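Local coordinates for tRNA uridine(34) acetyltransferase (Methanocaldococcus infernus, PDB 6IA8), which catalyses formation of 5-(carboxymethyl)uridine at wobble position 34 of tRNAs from acetyl-CoA and S-adenosyl-L-methionine, with a [4Fe-4S] cluster as cofactor, at residues D113-L116 against Q117-R121; S262-E265 against M266-M270; G295-L298 against Y299-K303; E355-Y358 against K359-K363. All coordinates share one frame; numbering follows the deposited sequence.

Contact 1: D113-L116 against Q117-R121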
loop_
_atom_site.group_PDB
_atom_site.type_symbol
_atom_site.label_atom_id
_atom_site.label_comp_id
_atom_site.label_asym_id
_atom_site.label_seq_id
_atom_site.Cartn_x
_atom_site.Cartn_y
_atom_site.Cartn_z
ATOM N N ASP A 113 -10.860 -10.726 18.480
ATOM C CA ASP A 113 -9.640 -11.269 19.059
ATOM C C ASP A 113 -8.553 -11.248 17.990
ATOM O O ASP A 113 -8.742 -11.836 16.915
ATOM C CB ASP A 113 -9.888 -12.676 19.571
ATOM C CG ASP A 113 -8.686 -13.259 20.312
ATOM O OD1 ASP A 113 -7.560 -13.221 19.787
ATOM O OD2 ASP A 113 -8.891 -13.779 21.433
ATOM N N PRO A 114 -7.408 -10.605 18.232
ATOM C CA PRO A 114 -6.379 -10.557 17.173
ATOM C C PRO A 114 -5.823 -11.921 16.809
ATOM O O PRO A 114 -5.592 -12.206 15.625
ATOM C CB PRO A 114 -5.288 -9.640 17.764
ATOM C CG PRO A 114 -5.484 -9.727 19.257
ATOM C CD PRO A 114 -6.997 -9.882 19.448
ATOM N N TYR A 115 -5.588 -12.775 17.802
ATOM C CA TYR A 115 -5.021 -14.087 17.518
ATOM C C TYR A 115 -5.996 -14.931 16.709
ATOM O O TYR A 115 -5.614 -15.537 15.702
ATOM C CB TYR A 115 -4.639 -14.801 18.821
ATOM C CG TYR A 115 -3.926 -16.129 18.612
ATOM C CD1 TYR A 115 -4.608 -17.234 18.105
ATOM C CD2 TYR A 115 -2.589 -16.278 18.918
ATOM C CE1 TYR A 115 -3.978 -18.458 17.924
ATOM C CE2 TYR A 115 -1.943 -17.497 18.734
ATOM C CZ TYR A 115 -2.637 -18.578 18.230
ATOM O OH TYR A 115 -2.007 -19.801 18.062
ATOM N N LEU A 116 -7.259 -14.994 17.149
ATOM C CA LEU A 116 -8.232 -15.843 16.473
ATOM C C LEU A 116 -8.464 -15.376 15.044
ATOM O O LEU A 116 -8.616 -16.197 14.138
ATOM C CB LEU A 116 -9.543 -15.860 17.252
ATOM C CG LEU A 116 -9.445 -16.318 18.708
ATOM C CD1 LEU A 116 -10.830 -16.286 19.359
ATOM C CD2 LEU A 116 -8.841 -17.717 18.802
ATOM N N GLN A 117 -8.504 -14.060 14.820
ATOM C CA GLN A 117 -8.689 -13.555 13.462
ATOM C C GLN A 117 -7.513 -13.947 12.569
ATOM O O GLN A 117 -7.689 -14.421 11.441
ATOM C CB GLN A 117 -8.844 -12.037 13.492
ATOM C CG GLN A 117 -10.195 -11.536 14.004
ATOM C CD GLN A 117 -10.273 -10.039 13.980
ATOM O OE1 GLN A 117 -10.678 -9.441 12.977
ATOM N NE2 GLN A 117 -9.865 -9.414 15.075
ATOM N N THR A 118 -6.301 -13.741 13.058
ATOM C CA THR A 118 -5.136 -14.061 12.252
ATOM C C THR A 118 -5.062 -15.562 11.977
ATOM O O THR A 118 -4.898 -15.998 10.832
ATOM C CB THR A 118 -3.892 -13.566 12.979
ATOM O OG1 THR A 118 -3.971 -12.143 13.192
ATOM C CG2 THR A 118 -2.624 -13.891 12.154
ATOM N N ARG A 119 -5.188 -16.374 13.020
ATOM C CA ARG A 119 -5.150 -17.823 12.838
ATOM C C ARG A 119 -6.223 -18.291 11.856
ATOM O O ARG A 119 -5.951 -19.097 10.951
ATOM C CB ARG A 119 -5.308 -18.509 14.201
ATOM C CG ARG A 119 -5.569 -19.990 14.138
ATOM C CD ARG A 119 -4.305 -20.813 14.108
ATOM N NE ARG A 119 -4.574 -22.255 14.070
ATOM C CZ ARG A 119 -3.637 -23.176 13.867
ATOM N NH1 ARG A 119 -2.371 -22.812 13.709
ATOM N NH2 ARG A 119 -3.964 -24.458 13.825
ATOM N N ALA A 120 -7.460 -17.814 12.028
ATOM C CA ALA A 120 -8.555 -18.309 11.198
ATOM C C ALA A 120 -8.320 -18.002 9.717
ATOM O O ALA A 120 -8.637 -18.815 8.837
ATOM C CB ALA A 120 -9.887 -17.717 11.678
ATOM N N ARG A 121 -7.778 -16.823 9.422
ATOM C CA ARG A 121 -7.510 -16.456 8.038
ATOM C C ARG A 121 -6.407 -17.332 7.448
ATOM O O ARG A 121 -6.489 -17.757 6.290
ATOM C CB ARG A 121 -7.134 -14.971 7.964
ATOM C CG ARG A 121 -6.962 -14.443 6.546
ATOM C CD ARG A 121 -8.229 -14.551 5.715
ATOM N NE ARG A 121 -7.959 -14.358 4.291
ATOM C CZ ARG A 121 -8.806 -14.684 3.322
ATOM N NH1 ARG A 121 -9.982 -15.214 3.619
ATOM N NH2 ARG A 121 -8.477 -14.486 2.056
#
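The ring of Tyr115 overlaps the first side-chain carbon of Arg119, one helical turn further on: CE1 of Tyr115 comes obliquely to within 4.0 Å of Arg119 CB. The two side chains run alongside each other in the same direction, ring and guanidinium planes 25° apart, and Arg119 bends at chi2 before its end leads off toward Glu123, with which it makes a weak, long ion pair. Next to this pair round the helix, Thr118 grips Pro114 O twice. Lying beside the residue's own backbone N (chi1 -59°), Thr118 OG1 donates to Pro114 O over 2.9 Å, while the backbone N reaches that oxygen from the opposite face of the carbonyl plane. These pairs open helix 114-127, within the radical SAM core, where Asp113 serves as N-cap: its OD1 accepts from Leu116 N at 3.2 Å, met from above the carboxylate plane, and more weakly from Tyr115 N. Asp113 O takes the backbone N of Gln117 at 3.1 Å and, weakly, Gln117 NE2. The amide of Gln117 has its stronger partner in strand 63-68, where OE1 accepts from Met68 N. Thr118 packs on Val65 and Val67 of that strand, Pro114 on Trp154 of helix 149-164.

Contact 2: S262-E265 against M266-M270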
loop_
_atom_site.group_PDB
_atom_site.type_symbol
_atom_site.label_atom_id
_atom_site.label_comp_id
_atom_site.label_asym_id
_atom_site.label_seq_id
_atom_site.Cartn_x
_atom_site.Cartn_y
_atom_site.Cartn_z
ATOM N N SER A 262 -18.775 17.532 -4.906
ATOM C CA SER A 262 -17.792 17.331 -5.949
ATOM C C SER A 262 -18.481 17.208 -7.309
ATOM O O SER A 262 -19.693 17.375 -7.451
ATOM C CB SER A 262 -16.946 16.096 -5.644
ATOM O OG SER A 262 -15.703 16.138 -6.344
ATOM N N SER A 263 -17.689 16.915 -8.328
ATOM C CA SER A 263 -18.186 16.760 -9.687
ATOM C C SER A 263 -17.199 15.889 -10.444
ATOM O O SER A 263 -16.103 15.595 -9.958
ATOM C CB SER A 263 -18.349 18.107 -10.382
ATOM O OG SER A 263 -17.067 18.672 -10.655
ATOM N N ILE A 264 -17.606 15.457 -11.639
ATOM C CA ILE A 264 -16.711 14.658 -12.470
ATOM C C ILE A 264 -15.425 15.428 -12.732
ATOM O O ILE A 264 -14.323 14.908 -12.533
ATOM C CB ILE A 264 -17.409 14.239 -13.776
ATOM C CG1 ILE A 264 -18.491 13.188 -13.470
ATOM C CG2 ILE A 264 -16.400 13.703 -14.773
ATOM C CD1 ILE A 264 -19.351 12.816 -14.676
ATOM N N GLU A 265 -15.544 16.687 -13.159
ATOM C CA GLU A 265 -14.353 17.472 -13.461
ATOM C C GLU A 265 -13.535 17.744 -12.207
ATOM O O GLU A 265 -12.305 17.723 -12.254
ATOM C CB GLU A 265 -14.740 18.786 -14.133
ATOM C CG GLU A 265 -13.539 19.592 -14.610
ATOM C CD GLU A 265 -12.671 18.828 -15.596
ATOM O OE1 GLU A 265 -13.222 18.073 -16.422
ATOM O OE2 GLU A 265 -11.433 18.976 -15.541
ATOM N N MET A 266 -14.192 18.028 -11.084
ATOM C CA MET A 266 -13.467 18.210 -9.831
ATOM C C MET A 266 -12.707 16.943 -9.437
ATOM O O MET A 266 -11.563 17.016 -8.967
ATOM C CB MET A 266 -14.445 18.614 -8.725
ATOM C CG MET A 266 -13.772 19.132 -7.463
ATOM S SD MET A 266 -14.901 19.880 -6.249
ATOM C CE MET A 266 -15.925 20.842 -7.323
ATOM N N ASP A 267 -13.353 15.777 -9.557
ATOM C CA ASP A 267 -12.666 14.524 -9.250
ATOM C C ASP A 267 -11.469 14.297 -10.170
ATOM O O ASP A 267 -10.405 13.872 -9.712
ATOM C CB ASP A 267 -13.639 13.350 -9.349
ATOM C CG ASP A 267 -14.571 13.255 -8.146
ATOM O OD1 ASP A 267 -14.273 13.795 -7.036
ATOM O OD2 ASP A 267 -15.590 12.572 -8.291
ATOM N N LYS A 268 -11.642 14.509 -11.477
ATOM C CA LYS A 268 -10.526 14.363 -12.408
ATOM C C LYS A 268 -9.358 15.266 -12.020
ATOM O O LYS A 268 -8.195 14.843 -12.059
ATOM C CB LYS A 268 -10.996 14.672 -13.826
ATOM C CG LYS A 268 -11.892 13.589 -14.426
ATOM C CD LYS A 268 -12.294 13.939 -15.848
ATOM C CE LYS A 268 -13.123 12.818 -16.478
ATOM N NZ LYS A 268 -13.610 13.178 -17.848
ATOM N N LYS A 269 -9.644 16.519 -11.660
ATOM C CA LYS A 269 -8.573 17.429 -11.267
ATOM C C LYS A 269 -7.888 16.954 -10.003
ATOM O O LYS A 269 -6.661 17.089 -9.874
ATOM C CB LYS A 269 -9.122 18.846 -11.087
ATOM C CG LYS A 269 -9.481 19.517 -12.420
ATOM C CD LYS A 269 -9.883 20.971 -12.236
ATOM C CE LYS A 269 -9.952 21.704 -13.572
ATOM N NZ LYS A 269 -8.610 21.855 -14.203
ATOM N N MET A 270 -8.648 16.367 -9.074
ATOM C CA MET A 270 -8.033 15.835 -7.865
ATOM C C MET A 270 -6.982 14.771 -8.205
ATOM O O MET A 270 -5.877 14.740 -7.633
ATOM C CB MET A 270 -9.112 15.249 -6.947
ATOM C CG MET A 270 -8.539 14.342 -5.869
ATOM S SD MET A 270 -9.720 13.949 -4.530
ATOM C CE MET A 270 -10.858 12.843 -5.322
#
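Ser262 OG reaches across to the carboxylate of Asp267 and donates to OD1 over 2.8 Å, approaching from above the carboxylate plane. The bond ties the loop ahead of helix 264-276 to its first turn, and this helix makes the crossover of the beta-alpha-beta unit formed with strands 250-255 and 284-287 of the radical SAM core. Ser263 is the N-cap. Its OG stands between the backbone N and the carbonyl carbon (chi1 70°), which turns the oxygen back over the helix start to accept from Met266 N at 3.0 Å; Ser263 N is buried here without a polar partner. Asp267 N in turn bonds to Ser263 O. With CG beside its own backbone N (chi1 -77°), Asp267 directs its carboxylate back past the N-cap; OD2 is held there by Tyr310 OH and Gly258 N, so both carboxylate oxygens are engaged and the side chain is fixed in rotation. Met266, with CG opposite its backbone N (chi1 -167°), curls at chi3 and brings SD to 3.8 Å from Ser262 OG. Further along, Lys268 stretches out fully beside Ile264, the two pointing the same way, with CE against CG2 of Ile264; Ile264 also packs on Glu314 and Glu317 of helix 312-325. Glu265, bent at chi2, crosses the Lys269 chain at a slant and sets its carboxylate against the methylenes: OE2 of Glu265 is 3.7 Å from Lys269 CE but 4.2 Å from NZ, beyond a salt bridge.

Contact 3: G295-L298 against Y299-K303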
loop_
_atom_site.group_PDB
_atom_site.type_symbol
_atom_site.label_atom_id
_atom_site.label_comp_id
_atom_site.label_asym_id
_atom_site.label_seq_id
_atom_site.Cartn_x
_atom_site.Cartn_y
_atom_site.Cartn_z
ATOM N N GLY A 295 -27.358 4.890 8.309
ATOM C CA GLY A 295 -26.703 5.156 9.571
ATOM C C GLY A 295 -25.467 6.024 9.509
ATOM O O GLY A 295 -24.798 6.189 10.539
ATOM N N THR A 296 -25.144 6.586 8.351
ATOM C CA THR A 296 -23.989 7.459 8.204
ATOM C C THR A 296 -24.434 8.899 7.981
ATOM O O THR A 296 -25.597 9.188 7.697
ATOM C CB THR A 296 -23.101 7.005 7.037
ATOM O OG1 THR A 296 -23.868 6.999 5.827
ATOM C CG2 THR A 296 -22.545 5.615 7.285
ATOM N N GLU A 297 -23.478 9.819 8.119
ATOM C CA GLU A 297 -23.744 11.210 7.777
ATOM C C GLU A 297 -24.113 11.334 6.307
ATOM O O GLU A 297 -25.020 12.088 5.951
ATOM C CB GLU A 297 -22.526 12.076 8.106
ATOM C CG GLU A 297 -22.630 13.521 7.635
ATOM C CD GLU A 297 -23.767 14.289 8.290
ATOM O OE1 GLU A 297 -24.263 13.847 9.344
ATOM O OE2 GLU A 297 -24.171 15.334 7.743
ATOM N N LEU A 298 -23.420 10.603 5.434
ATOM C CA LEU A 298 -23.777 10.616 4.020
ATOM C C LEU A 298 -25.217 10.185 3.804
ATOM O O LEU A 298 -25.900 10.715 2.914
ATOM C CB LEU A 298 -22.830 9.711 3.246
ATOM C CG LEU A 298 -21.393 10.212 3.145
ATOM C CD1 LEU A 298 -20.491 9.131 2.559
ATOM C CD2 LEU A 298 -21.330 11.475 2.312
ATOM N N TYR A 299 -25.718 9.264 4.639
ATOM C CA TYR A 299 -27.119 8.884 4.519
ATOM C C TYR A 299 -28.029 10.053 4.882
ATOM O O TYR A 299 -29.065 10.272 4.236
ATOM C CB TYR A 299 -27.435 7.681 5.402
ATOM C CG TYR A 299 -28.900 7.341 5.392
ATOM C CD1 TYR A 299 -29.474 6.725 4.296
ATOM C CD2 TYR A 299 -29.712 7.654 6.464
ATOM C CE1 TYR A 299 -30.811 6.408 4.275
ATOM C CE2 TYR A 299 -31.062 7.326 6.468
ATOM C CZ TYR A 299 -31.609 6.713 5.367
ATOM O OH TYR A 299 -32.944 6.401 5.341
ATOM N N GLU A 300 -27.693 10.777 5.953
ATOM C CA GLU A 300 -28.499 11.934 6.336
ATOM C C GLU A 300 -28.524 12.969 5.212
ATOM O O GLU A 300 -29.588 13.468 4.831
ATOM C CB GLU A 300 -27.961 12.547 7.629
ATOM C CG GLU A 300 -28.232 11.720 8.877
ATOM C CD GLU A 300 -29.720 11.485 9.114
ATOM O OE1 GLU A 300 -30.238 10.431 8.691
ATOM O OE2 GLU A 300 -30.378 12.362 9.713
ATOM N N MET A 301 -27.355 13.271 4.637
ATOM C CA MET A 301 -27.281 14.203 3.515
ATOM C C MET A 301 -28.138 13.718 2.357
ATOM O O MET A 301 -28.901 14.491 1.768
ATOM C CB MET A 301 -25.820 14.375 3.081
ATOM C CG MET A 301 -24.917 14.858 4.210
ATOM S SD MET A 301 -23.173 14.931 3.761
ATOM C CE MET A 301 -23.200 16.288 2.584
ATOM N N TRP A 302 -28.033 12.427 2.026
ATOM C CA TRP A 302 -28.848 11.858 0.958
ATOM C C TRP A 302 -30.330 12.010 1.264
ATOM O O TRP A 302 -31.117 12.347 0.377
ATOM C CB TRP A 302 -28.479 10.388 0.751
ATOM C CG TRP A 302 -29.337 9.645 -0.224
ATOM C CD1 TRP A 302 -29.201 9.620 -1.587
ATOM C CD2 TRP A 302 -30.469 8.815 0.080
ATOM N NE1 TRP A 302 -30.167 8.817 -2.145
ATOM C CE2 TRP A 302 -30.950 8.302 -1.145
ATOM C CE3 TRP A 302 -31.103 8.435 1.266
ATOM C CZ2 TRP A 302 -32.045 7.446 -1.215
ATOM C CZ3 TRP A 302 -32.189 7.585 1.193
ATOM C CH2 TRP A 302 -32.652 7.104 -0.037
ATOM N N LYS A 303 -30.717 11.795 2.522
ATOM C CA LYS A 303 -32.113 11.897 2.920
ATOM C C LYS A 303 -32.626 13.314 2.709
ATOM O O LYS A 303 -33.784 13.516 2.322
ATOM C CB LYS A 303 -32.227 11.465 4.387
ATOM C CG LYS A 303 -33.603 11.494 5.005
ATOM C CD LYS A 303 -33.538 11.001 6.461
#
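Thr296 OG1 accepts from Tyr299 N at 3.2 Å, with a bent N-H...O angle of 144°, and so caps the N-terminus of helix 297-303. The hydroxyl also has a hydrogen bond to Ile293 O, just before the turn, so the capping oxygen is held from two directions. For this it sits between the backbone N and the carbonyl carbon (chi1 58°), across the start of the Tyr299 side chain, which it meets at about a right angle. Thr296 O is shared as well: Glu300 N donates to it at 3.2 Å, and Tyr299 N adds a weak, strongly bent bond. Met301 N then finds Glu297 O at 2.9 Å, and Trp302 N finds Leu298 O, so the first turn passes into regular helical bonding.

The Glu297 chain bends at chi2, setting OE2 3.6 Å from Met301 CG; its charge is answered by a salt bridge to Arg304 just beyond the segment. On the apolar side, CD2 of Leu298 meets Met301 SD at 4.2 Å, the two side chains slanting across each other. Both residues pack on Pro260, and Leu298 also on Cys290. Tyr299 and Trp302 lean on Val292 of strand 292-293, while the indole NE1 of Trp302 bonds to Asp346 in strand 344-346, so this short surface helix is held against strands 292-293 and 344-346.

Contact 4: E355-Y358 against K359-K363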
loop_
_atom_site.group_PDB
_atom_site.type_symbol
_atom_site.label_atom_id
_atom_site.label_comp_id
_atom_site.label_asym_id
_atom_site.label_seq_id
_atom_site.Cartn_x
_atom_site.Cartn_y
_atom_site.Cartn_z
ATOM N N GLU A 355 -13.824 -4.418 -13.841
ATOM C CA GLU A 355 -13.939 -4.953 -15.191
ATOM C C GLU A 355 -14.598 -3.937 -16.112
ATOM O O GLU A 355 -14.227 -3.814 -17.285
ATOM C CB GLU A 355 -14.746 -6.264 -15.177
ATOM C CG GLU A 355 -14.775 -6.980 -16.516
ATOM C CD GLU A 355 -15.808 -8.098 -16.560
ATOM O OE1 GLU A 355 -16.623 -8.199 -15.617
ATOM O OE2 GLU A 355 -15.806 -8.877 -17.538
ATOM N N LEU A 356 -15.588 -3.200 -15.596
ATOM C CA LEU A 356 -16.262 -2.200 -16.414
ATOM C C LEU A 356 -15.294 -1.089 -16.793
ATOM O O LEU A 356 -15.327 -0.580 -17.921
ATOM C CB LEU A 356 -17.470 -1.645 -15.656
ATOM C CG LEU A 356 -18.492 -2.695 -15.198
ATOM C CD1 LEU A 356 -19.575 -2.042 -14.358
ATOM C CD2 LEU A 356 -19.093 -3.389 -16.395
ATOM N N VAL A 357 -14.421 -0.708 -15.854
ATOM C CA VAL A 357 -13.417 0.312 -16.124
ATOM C C VAL A 357 -12.463 -0.173 -17.196
ATOM O O VAL A 357 -12.135 0.565 -18.126
ATOM C CB VAL A 357 -12.656 0.674 -14.838
ATOM C CG1 VAL A 357 -11.405 1.461 -15.167
ATOM C CG2 VAL A 357 -13.566 1.437 -13.887
ATOM N N TYR A 358 -11.994 -1.420 -17.071
ATOM C CA TYR A 358 -11.096 -2.000 -18.069
ATOM C C TYR A 358 -11.714 -1.938 -19.467
ATOM O O TYR A 358 -11.075 -1.498 -20.433
ATOM C CB TYR A 358 -10.763 -3.445 -17.669
ATOM C CG TYR A 358 -9.822 -4.164 -18.617
ATOM C CD1 TYR A 358 -8.441 -4.053 -18.475
ATOM C CD2 TYR A 358 -10.311 -4.975 -19.634
ATOM C CE1 TYR A 358 -7.576 -4.716 -19.336
ATOM C CE2 TYR A 358 -9.455 -5.638 -20.496
ATOM C CZ TYR A 358 -8.094 -5.506 -20.344
ATOM O OH TYR A 358 -7.250 -6.169 -21.202
ATOM N N LYS A 359 -12.963 -2.387 -19.603
ATOM C CA LYS A 359 -13.591 -2.408 -20.921
ATOM C C LYS A 359 -13.832 -0.997 -21.450
ATOM O O LYS A 359 -13.742 -0.745 -22.665
ATOM C CB LYS A 359 -14.896 -3.190 -20.845
ATOM C CG LYS A 359 -14.695 -4.684 -20.591
ATOM C CD LYS A 359 -16.026 -5.439 -20.656
ATOM C CE LYS A 359 -15.805 -6.935 -20.457
ATOM N NZ LYS A 359 -17.084 -7.699 -20.481
ATOM N N TYR A 360 -14.148 -0.064 -20.552
ATOM C CA TYR A 360 -14.296 1.326 -20.971
ATOM C C TYR A 360 -12.979 1.868 -21.520
ATOM O O TYR A 360 -12.943 2.505 -22.578
ATOM C CB TYR A 360 -14.782 2.169 -19.799
ATOM C CG TYR A 360 -15.068 3.614 -20.146
ATOM C CD1 TYR A 360 -16.296 3.991 -20.650
ATOM C CD2 TYR A 360 -14.113 4.609 -19.943
ATOM C CE1 TYR A 360 -16.572 5.309 -20.937
ATOM C CE2 TYR A 360 -14.384 5.925 -20.234
ATOM C CZ TYR A 360 -15.614 6.269 -20.739
ATOM O OH TYR A 360 -15.882 7.580 -21.051
ATOM N N MET A 361 -11.881 1.592 -20.830
ATOM C CA MET A 361 -10.578 2.054 -21.285
ATOM C C MET A 361 -10.194 1.415 -22.613
ATOM O O MET A 361 -9.605 2.083 -23.475
ATOM C CB MET A 361 -9.535 1.761 -20.206
ATOM C CG MET A 361 -9.744 2.594 -18.926
ATOM S SD MET A 361 -8.546 2.277 -17.583
ATOM C CE MET A 361 -7.086 3.074 -18.260
ATOM N N GLU A 362 -10.513 0.133 -22.799
ATOM C CA GLU A 362 -10.289 -0.484 -24.103
ATOM C C GLU A 362 -11.022 0.288 -25.188
ATOM O O GLU A 362 -10.445 0.620 -26.228
ATOM C CB GLU A 362 -10.758 -1.945 -24.106
ATOM C CG GLU A 362 -9.944 -2.900 -23.260
ATOM C CD GLU A 362 -10.456 -4.336 -23.393
ATOM O OE1 GLU A 362 -11.670 -4.561 -23.143
ATOM O OE2 GLU A 362 -9.668 -5.235 -23.791
ATOM N N LYS A 363 -12.320 0.531 -24.976
ATOM C CA LYS A 363 -13.147 1.193 -25.967
ATOM C C LYS A 363 -12.578 2.554 -26.317
ATOM O O LYS A 363 -12.630 2.970 -27.475
ATOM C CB LYS A 363 -14.573 1.330 -25.428
ATOM C CG LYS A 363 -15.565 1.964 -26.391
ATOM C CD LYS A 363 -16.967 1.946 -25.752
ATOM C CE LYS A 363 -17.998 2.613 -26.641
ATOM N NZ LYS A 363 -19.383 2.304 -26.189
#
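Met361 N donates to Val357 O at 2.9 Å, one of four successive i to i+4 backbone bonds that run from Glu355 O to Glu362 N. Alongside them the side chains pair at the same spacing. Glu355 and Lys359 point the same way, both extended beyond CG, and OE2 of Glu355 forms a salt bridge with Lys359 NZ at 3.4 Å. As a hydrogen bond it is weak, and OE2 lies almost equally near CE, so the carboxylate rests beside the end of the lysine chain; OE1 has a weak bond to Asn352. Further along, Tyr358 and Glu362 cross, ring and carboxylate planes 43° apart. The ring stands away from the backbone N (chi1 -179°), which carries CE2 to 3.3 Å from Glu362 OE2 in an oblique approach. Lys382 makes a cation-pi contact with the same ring. These pairs lie on helix 353-364, an amphipathic helix packed on helix 312-325. Its inner side carries Val357, whose CG1 touches Met361 SD at 3.8 Å, the two side chains parallel in direction and Met361 turning at chi3. Val357 and Tyr360 pack on Ser320 of helix 312-325, Tyr360 also on Ile316, while Met361 reaches Leu366 and Cys368, which is disulfide-bonded to Cys373.

How the contacts relate
The four contacts follow one another along the chain without interleaving, each within one turn or two of a separate helix. Contacts 1, 2 and 3 fall in the radical SAM core: contact 1 beside strand 63-68, at one edge of the parallel seven-stranded sheet, contact 2 on the helix linking strands 250-255 and 284-287 near the other edge, about 40 Å away between centres. Contact 3 lies about 21 Å from contact 2 between centres, and both reach the loop around Pro257 and Pro260. Contacts 2 and 4, about 7 Å apart at their nearest atoms, share helix 312-325 as a common neighbour. Contacts 1 to 3 thus cap helix starts at the periphery of the radical SAM part.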